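Local coordinates for perosamine synthetase (Caulobacter crescentus, PDB 3BN1), which catalyses the pyridoxal phosphate-dependent transfer of an amino group from L-glutamate to GDP-4-keto-6-deoxy-D-mannose, making GDP-perosamine for bacterial O-antigen, at residues L6-P14 against D310-P318; A161-R169 against L281-M289. All coordinates share one frame; numbering follows the deposited sequence.

Contact 1: residues L6-P14 against D310-P318; sequences LPRISVAAP and DALGIESRP. With AKG (2-oxoglutaric acid), chain G.
Val11 and Glu315 form the close-packed end of this contact, their side chains crossing at about a right angle. Glu315 reaches toward 6-14, CG anti to the backbone N (chi1 -169°) and the chain extended beyond it, and its OE1 takes the N-H of Val11 at 2.9 Å from above the carboxylate plane. Water 1 donates to the same oxygen and accepts from Ala12 N, so the carboxylate serves two successive backbone N-H groups, one directly and the next through the water, a task suited to a long acidic side chain. Val11 CG2 lies 3.4 Å from Glu315 CD, while Val11 CG1 is 3.0 Å from Glu315 O, a buried carbonyl with no polar partner in the model. Midway the two chains run parallel and make a single beta bridge, Ile9 with Ile314. Ile9 N donates to Gly313 O at 2.9 Å, and Glu315 N returns a bond of equal length to Ile9 O. Gly313 is also the C-prime residue of the Schellman motif ending helix 302-311, where its positive phi favours glycine. Ile9 and Ile314 pack together and against helix 358-371. The other end is looser and more exposed: Arg8 bends at chi3 (98°), NH1 meeting Asp310 O at 3.2 Å and NH2 forming a salt bridge to Asp310 OD1 (2.9 Å). Beyond Ser316, the guanidinium edge of Arg317 faces the C1 carboxylate of 2-oxoglutarate, though NH2 approaches O2 so closely that the exact bond is doubtful; Arg233 and Gln215 of the second subunit also hydrogen-bond the ligand.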
# COMPACT_ATOMS: atom_id res chain seq x y z
N LEU A 6 15.01 31.85 -15.18
CA LEU A 6 13.60 31.48 -14.99
C LEU A 6 13.46 30.05 -14.48
O LEU A 6 13.67 29.07 -15.19
CB LEU A 6 12.81 31.62 -16.30
CG LEU A 6 13.29 30.68 -17.42
CD1 LEU A 6 12.43 30.71 -18.68
CD2 LEU A 6 14.78 30.82 -17.77
N PRO A 7 13.12 29.92 -13.22
CA PRO A 7 12.89 28.58 -12.77
C PRO A 7 11.65 28.10 -13.56
O PRO A 7 10.78 28.84 -14.04
CB PRO A 7 12.52 28.79 -11.30
CG PRO A 7 11.72 30.05 -11.36
CD PRO A 7 12.44 30.91 -12.37
N ARG A 8 11.56 26.79 -13.62
CA ARG A 8 10.44 26.08 -14.21
C ARG A 8 9.24 26.25 -13.30
O ARG A 8 9.29 26.32 -12.08
CB ARG A 8 10.76 24.59 -14.25
CG ARG A 8 11.02 24.08 -15.65
CD ARG A 8 11.12 22.58 -15.60
NE ARG A 8 9.88 21.91 -15.98
CZ ARG A 8 9.33 21.97 -17.19
NH1 ARG A 8 9.91 22.70 -18.15
NH2 ARG A 8 8.22 21.27 -17.43
N ILE A 9 8.11 26.26 -13.96
CA ILE A 9 6.87 26.35 -13.22
C ILE A 9 6.33 24.89 -13.30
O ILE A 9 6.17 24.32 -14.39
CB ILE A 9 6.00 27.43 -13.93
CG1 ILE A 9 6.36 28.83 -13.39
CG2 ILE A 9 4.51 27.11 -13.76
CD1 ILE A 9 6.02 29.94 -14.41
N SER A 10 6.07 24.28 -12.14
CA SER A 10 5.52 22.92 -12.10
C SER A 10 4.01 22.94 -11.94
O SER A 10 3.47 23.87 -11.35
CB SER A 10 6.16 22.06 -11.01
OG SER A 10 7.02 22.80 -10.18
N VAL A 11 3.29 21.97 -12.52
CA VAL A 11 1.82 21.96 -12.39
C VAL A 11 1.31 21.92 -10.95
O VAL A 11 0.26 22.49 -10.64
CB VAL A 11 1.07 20.84 -13.20
CG1 VAL A 11 0.91 21.19 -14.67
CG2 VAL A 11 1.61 19.46 -12.96
N ALA A 12 2.07 21.27 -10.07
CA ALA A 12 1.74 21.11 -8.67
C ALA A 12 3.05 21.05 -7.92
O ALA A 12 4.11 21.13 -8.52
CB ALA A 12 0.98 19.86 -8.47
N ALA A 13 2.95 20.91 -6.61
CA ALA A 13 4.13 20.89 -5.74
C ALA A 13 3.66 21.00 -4.29
O ALA A 13 2.82 21.84 -3.93
CB ALA A 13 5.06 22.05 -6.08
N PRO A 14 4.17 20.11 -3.45
CA PRO A 14 3.78 20.10 -2.05
C PRO A 14 4.22 21.38 -1.33
O PRO A 14 5.37 21.82 -1.40
CB PRO A 14 4.56 18.88 -1.48
CG PRO A 14 5.01 18.09 -2.65
CD PRO A 14 5.24 19.14 -3.71
N ASP A 310 6.27 23.24 -22.31
CA ASP A 310 7.45 22.61 -21.68
C ASP A 310 8.77 23.31 -22.05
O ASP A 310 9.61 23.61 -21.19
CB ASP A 310 7.55 21.16 -22.22
CG ASP A 310 8.54 20.30 -21.40
OD1 ASP A 310 8.85 20.67 -20.24
OD2 ASP A 310 9.04 19.28 -21.93
N ALA A 311 8.95 23.51 -23.35
CA ALA A 311 10.16 24.13 -23.92
C ALA A 311 10.26 25.54 -23.33
O ALA A 311 11.34 26.08 -23.16
CB ALA A 311 10.05 24.22 -25.47
N LEU A 312 9.12 26.14 -22.99
CA LEU A 312 9.08 27.46 -22.38
C LEU A 312 9.21 27.33 -20.88
O LEU A 312 9.06 28.33 -20.20
CB LEU A 312 7.84 28.27 -22.78
CG LEU A 312 7.88 28.80 -24.23
CD1 LEU A 312 6.53 29.02 -24.93
CD2 LEU A 312 8.83 30.03 -24.36
N GLY A 313 9.50 26.13 -20.37
CA GLY A 313 9.67 25.95 -18.92
C GLY A 313 8.43 25.89 -18.05
O GLY A 313 8.49 26.14 -16.82
N ILE A 314 7.33 25.49 -18.68
CA ILE A 314 6.03 25.39 -18.03
C ILE A 314 5.42 24.01 -18.14
O ILE A 314 5.14 23.49 -19.24
CB ILE A 314 5.04 26.42 -18.58
CG1 ILE A 314 5.41 27.79 -18.01
CG2 ILE A 314 3.61 26.12 -18.15
CD1 ILE A 314 5.35 28.79 -19.06
N GLU A 315 5.17 23.45 -16.97
CA GLU A 315 4.52 22.14 -16.90
C GLU A 315 2.99 22.23 -17.08
O GLU A 315 2.34 23.11 -16.54
CB GLU A 315 4.79 21.49 -15.55
CG GLU A 315 4.34 20.04 -15.58
CD GLU A 315 4.75 19.24 -14.37
OE1 GLU A 315 5.08 19.87 -13.34
OE2 GLU A 315 4.70 17.99 -14.49
N SER A 316 2.41 21.30 -17.82
CA SER A 316 0.95 21.22 -17.99
C SER A 316 0.71 19.73 -18.22
O SER A 316 1.66 18.96 -18.31
CB SER A 316 0.46 22.09 -19.18
OG SER A 316 1.00 21.72 -20.43
N ARG A 317 -0.52 19.29 -18.42
CA ARG A 317 -0.68 17.87 -18.74
C ARG A 317 -2.05 17.74 -19.36
O ARG A 317 -2.93 18.59 -19.21
CB ARG A 317 -0.60 16.96 -17.52
CG ARG A 317 -1.71 17.31 -16.65
CD ARG A 317 -1.71 16.72 -15.23
NE ARG A 317 -2.18 15.34 -15.21
CZ ARG A 317 -2.05 14.53 -14.17
NH1 ARG A 317 -2.51 13.28 -14.29
NH2 ARG A 317 -1.47 14.94 -13.02
N PRO A 318 -2.21 16.64 -20.07
CA PRO A 318 -3.48 16.44 -20.72
C PRO A 318 -4.55 16.04 -19.74
O PRO A 318 -4.31 15.52 -18.63
CB PRO A 318 -3.19 15.29 -21.69
CG PRO A 318 -2.03 14.56 -21.12
CD PRO A 318 -1.39 15.42 -20.06
C1 AKG G . -1.82 12.31 -11.37
O1 AKG G . -0.75 12.15 -12.03
O2 AKG G . -2.53 13.33 -11.53
C2 AKG G . -2.23 11.30 -10.38
O5 AKG G . -3.18 11.51 -9.66
C3 AKG G . -1.44 10.00 -10.35
C4 AKG G . -1.85 9.14 -9.17
C5 AKG G . -0.77 8.12 -8.92
O3 AKG G . -0.97 7.27 -8.01
O4 AKG G . 0.36 8.10 -9.71
O HOH W 1 4.31 19.00 -10.78

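Contact 2: residues A161-R169 against L281-M289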
# COMPACT_ATOMS: atom_id res chain seq x y z
N ALA A 161 -10.76 11.94 -4.63
CA ALA A 161 -9.28 12.14 -4.65
C ALA A 161 -8.80 13.55 -4.94
O ALA A 161 -7.74 13.94 -4.49
CB ALA A 161 -8.56 11.15 -5.67
N GLU A 162 -9.54 14.29 -5.76
CA GLU A 162 -9.01 15.60 -6.16
C GLU A 162 -9.77 16.75 -5.55
O GLU A 162 -9.60 17.90 -5.98
CB GLU A 162 -9.19 15.66 -7.70
CG GLU A 162 -8.64 14.37 -8.34
CD GLU A 162 -8.77 14.34 -9.86
OE1 GLU A 162 -9.35 15.28 -10.46
OE2 GLU A 162 -8.26 13.38 -10.49
N ALA A 163 -10.63 16.43 -4.58
CA ALA A 163 -11.55 17.43 -4.09
C ALA A 163 -11.68 17.61 -2.58
O ALA A 163 -12.72 17.98 -2.05
CB ALA A 163 -12.94 17.10 -4.72
N VAL A 164 -10.58 17.45 -1.87
CA VAL A 164 -10.59 17.70 -0.44
C VAL A 164 -10.99 19.17 -0.27
O VAL A 164 -10.47 20.09 -0.94
CB VAL A 164 -9.22 17.43 0.23
CG1 VAL A 164 -8.16 18.31 -0.39
CG2 VAL A 164 -9.36 17.81 1.69
N GLY A 165 -11.96 19.41 0.60
CA GLY A 165 -12.39 20.78 0.83
C GLY A 165 -13.57 21.27 0.02
O GLY A 165 -14.08 22.35 0.31
N ALA A 166 -13.93 20.57 -1.05
CA ALA A 166 -15.02 21.01 -1.91
C ALA A 166 -16.34 20.83 -1.15
O ALA A 166 -16.45 20.02 -0.23
CB ALA A 166 -14.99 20.18 -3.30
N THR A 167 -17.37 21.56 -1.54
CA THR A 167 -18.67 21.39 -0.88
C THR A 167 -19.77 21.39 -1.95
O THR A 167 -19.59 21.87 -3.07
CB THR A 167 -19.01 22.54 0.13
OG1 THR A 167 -18.97 23.78 -0.58
CG2 THR A 167 -18.04 22.55 1.30
N TYR A 168 -20.93 20.89 -1.56
CA TYR A 168 -22.04 20.76 -2.47
C TYR A 168 -23.30 20.93 -1.63
O TYR A 168 -23.56 20.16 -0.69
CB TYR A 168 -22.01 19.34 -3.06
CG TYR A 168 -23.18 19.05 -3.98
CD1 TYR A 168 -23.08 19.36 -5.36
CD2 TYR A 168 -24.39 18.51 -3.49
CE1 TYR A 168 -24.15 19.17 -6.22
CE2 TYR A 168 -25.50 18.30 -4.36
CZ TYR A 168 -25.37 18.62 -5.73
OH TYR A 168 -26.43 18.38 -6.63
N ARG A 169 -24.07 21.95 -1.96
CA ARG A 169 -25.32 22.21 -1.26
C ARG A 169 -25.26 21.94 0.26
O ARG A 169 -26.12 21.25 0.85
CB ARG A 169 -26.45 21.48 -1.96
CG ARG A 169 -26.55 21.95 -3.42
CD ARG A 169 -27.64 21.19 -4.09
NE ARG A 169 -27.74 21.52 -5.53
CZ ARG A 169 -28.53 20.88 -6.43
NH1 ARG A 169 -29.31 19.85 -6.08
NH2 ARG A 169 -28.54 21.25 -7.71
N LEU A 281 -22.63 26.37 -9.59
CA LEU A 281 -22.89 27.16 -8.39
C LEU A 281 -23.36 26.29 -7.23
O LEU A 281 -23.96 26.80 -6.30
CB LEU A 281 -23.92 28.25 -8.69
CG LEU A 281 -23.54 29.25 -9.78
CD1 LEU A 281 -24.66 30.26 -10.05
CD2 LEU A 281 -22.26 29.95 -9.33
N THR A 282 -23.09 24.98 -7.30
CA THR A 282 -23.50 23.99 -6.29
C THR A 282 -22.77 24.02 -4.94
O THR A 282 -23.30 23.56 -3.92
CB THR A 282 -23.40 22.58 -6.83
OG1 THR A 282 -22.09 22.40 -7.40
CG2 THR A 282 -24.44 22.41 -7.90
N GLY A 283 -21.58 24.62 -4.93
CA GLY A 283 -20.76 24.73 -3.72
C GLY A 283 -19.37 25.14 -4.20
O GLY A 283 -19.20 25.58 -5.35
N ARG A 284 -18.38 24.92 -3.36
CA ARG A 284 -17.00 25.32 -3.65
C ARG A 284 -16.28 24.32 -4.51
O ARG A 284 -16.26 23.11 -4.21
CB ARG A 284 -16.21 25.36 -2.36
CG ARG A 284 -14.81 25.91 -2.53
CD ARG A 284 -14.09 26.04 -1.20
NE ARG A 284 -12.96 26.99 -1.31
CZ ARG A 284 -12.24 27.40 -0.26
NH1 ARG A 284 -12.50 26.87 0.94
NH2 ARG A 284 -11.28 28.31 -0.37
N HIS A 285 -15.64 24.86 -5.54
CA HIS A 285 -14.80 24.11 -6.45
C HIS A 285 -13.39 24.45 -5.95
O HIS A 285 -12.96 25.62 -5.91
CB HIS A 285 -15.02 24.69 -7.81
CG HIS A 285 -14.30 23.98 -8.89
ND1 HIS A 285 -13.04 23.44 -8.72
CD2 HIS A 285 -14.61 23.83 -10.21
CE1 HIS A 285 -12.62 22.96 -9.87
NE2 HIS A 285 -13.55 23.17 -10.79
N VAL A 286 -12.70 23.44 -5.45
CA VAL A 286 -11.38 23.65 -4.87
C VAL A 286 -10.21 23.75 -5.86
O VAL A 286 -9.10 24.15 -5.48
CB VAL A 286 -11.11 22.75 -3.66
CG1 VAL A 286 -12.09 23.07 -2.48
CG2 VAL A 286 -11.04 21.31 -4.09
N PHE A 287 -10.47 23.49 -7.14
CA PHE A 287 -9.41 23.68 -8.12
C PHE A 287 -8.08 22.94 -7.93
O PHE A 287 -6.98 23.53 -7.91
CB PHE A 287 -9.25 25.19 -8.39
CG PHE A 287 -10.28 25.74 -9.34
CD1 PHE A 287 -10.15 25.55 -10.73
CD2 PHE A 287 -11.43 26.37 -8.87
CE1 PHE A 287 -11.14 26.02 -11.65
CE2 PHE A 287 -12.39 26.87 -9.77
CZ PHE A 287 -12.26 26.67 -11.16
N TRP A 288 -8.18 21.61 -7.86
CA TRP A 288 -6.97 20.82 -7.79
C TRP A 288 -6.10 21.22 -9.02
O TRP A 288 -4.87 21.37 -8.95
CB TRP A 288 -7.32 19.33 -7.85
CG TRP A 288 -6.01 18.52 -7.92
CD1 TRP A 288 -4.88 18.68 -7.15
CD2 TRP A 288 -5.73 17.44 -8.82
NE1 TRP A 288 -3.89 17.77 -7.56
CE2 TRP A 288 -4.42 16.99 -8.57
CE3 TRP A 288 -6.43 16.90 -9.91
CZ2 TRP A 288 -3.81 15.99 -9.34
CZ3 TRP A 288 -5.84 15.83 -10.61
CH2 TRP A 288 -4.57 15.37 -10.29
N MET A 289 -6.78 21.47 -10.14
CA MET A 289 -6.12 21.90 -11.36
C MET A 289 -7.09 22.79 -12.10
O MET A 289 -8.29 22.46 -12.14
CB MET A 289 -5.97 20.67 -12.24
CG MET A 289 -5.10 19.65 -11.55
SD MET A 289 -3.58 19.41 -12.39
CE MET A 289 -4.09 17.81 -13.06
O HOH W 2 -14.03 24.60 1.73
O HOH W 3 -20.20 21.62 -5.79
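Thr167 and Arg284 open the hydrogen bonding between two nearly antiparallel segments. Thr167 N donates a hydrogen bond to Arg284 O at 3.3 Å, on a lone pair in the carbonyl plane. With chi1 at 57°, Thr167 OG1 sits between its own backbone N and carbonyl carbon, facing Arg284 N, which it receives almost straight on (3.1 Å). Further along, Arg169 N reaches Thr282 O at 2.7 Å. Water 2 joins Gly165 O to Arg284 NH1, whose NH2 is salt-bridged to Glu257, and water 3 joins Thr167 O to Thr282 OG1. Among the apolar contacts, Val286 fits its two methyls against the type II turn at 163-166, CG1 lying 3.4 Å from Gly165 C; the turn's positive phi there favours glycine. Thr282 CB rests obliquely on Tyr168 CE1 (3.5 Å). The aromatic contact is Trp288 beside Glu162, Trp288 CZ3 3.4 Å from Glu162 CD and the planes 46° apart; Glu162 OE1 accepts from Tyr136 N, OE2 hydrogen-bonds O3 of the pyridoxal phosphate-modified residue at position 188, and Trp288 touches 2-oxoglutarate. Helix 249-266 packs on Arg284, Val286 and Phe287, helix 142-151 on Tyr168, and helix 38-51 on Val164.

Contact 2 is the buried one, its centre about 10 Å from the centre of the chain; the centre of contact 1 lies about 21 Å from it, and that contact is only partly buried. Contact 1 joins the N-terminal loop to the end of helix 302-311 and the start of strand 317-318, while in contact 2 the loop 281-289 leads into strand 290-294 of the same four-stranded sheet. Both use backbone bonds and waters; contact 1 adds a salt bridge and a carboxylate, contact 2 a threonine hydroxyl. The two meet where Arg317 CD packs on Met289 CE at 3.4 Å, and Arg317 NH2 lies 4.2 Å from Trp288 CH2, both residues lining the 2-oxoglutarate pocket.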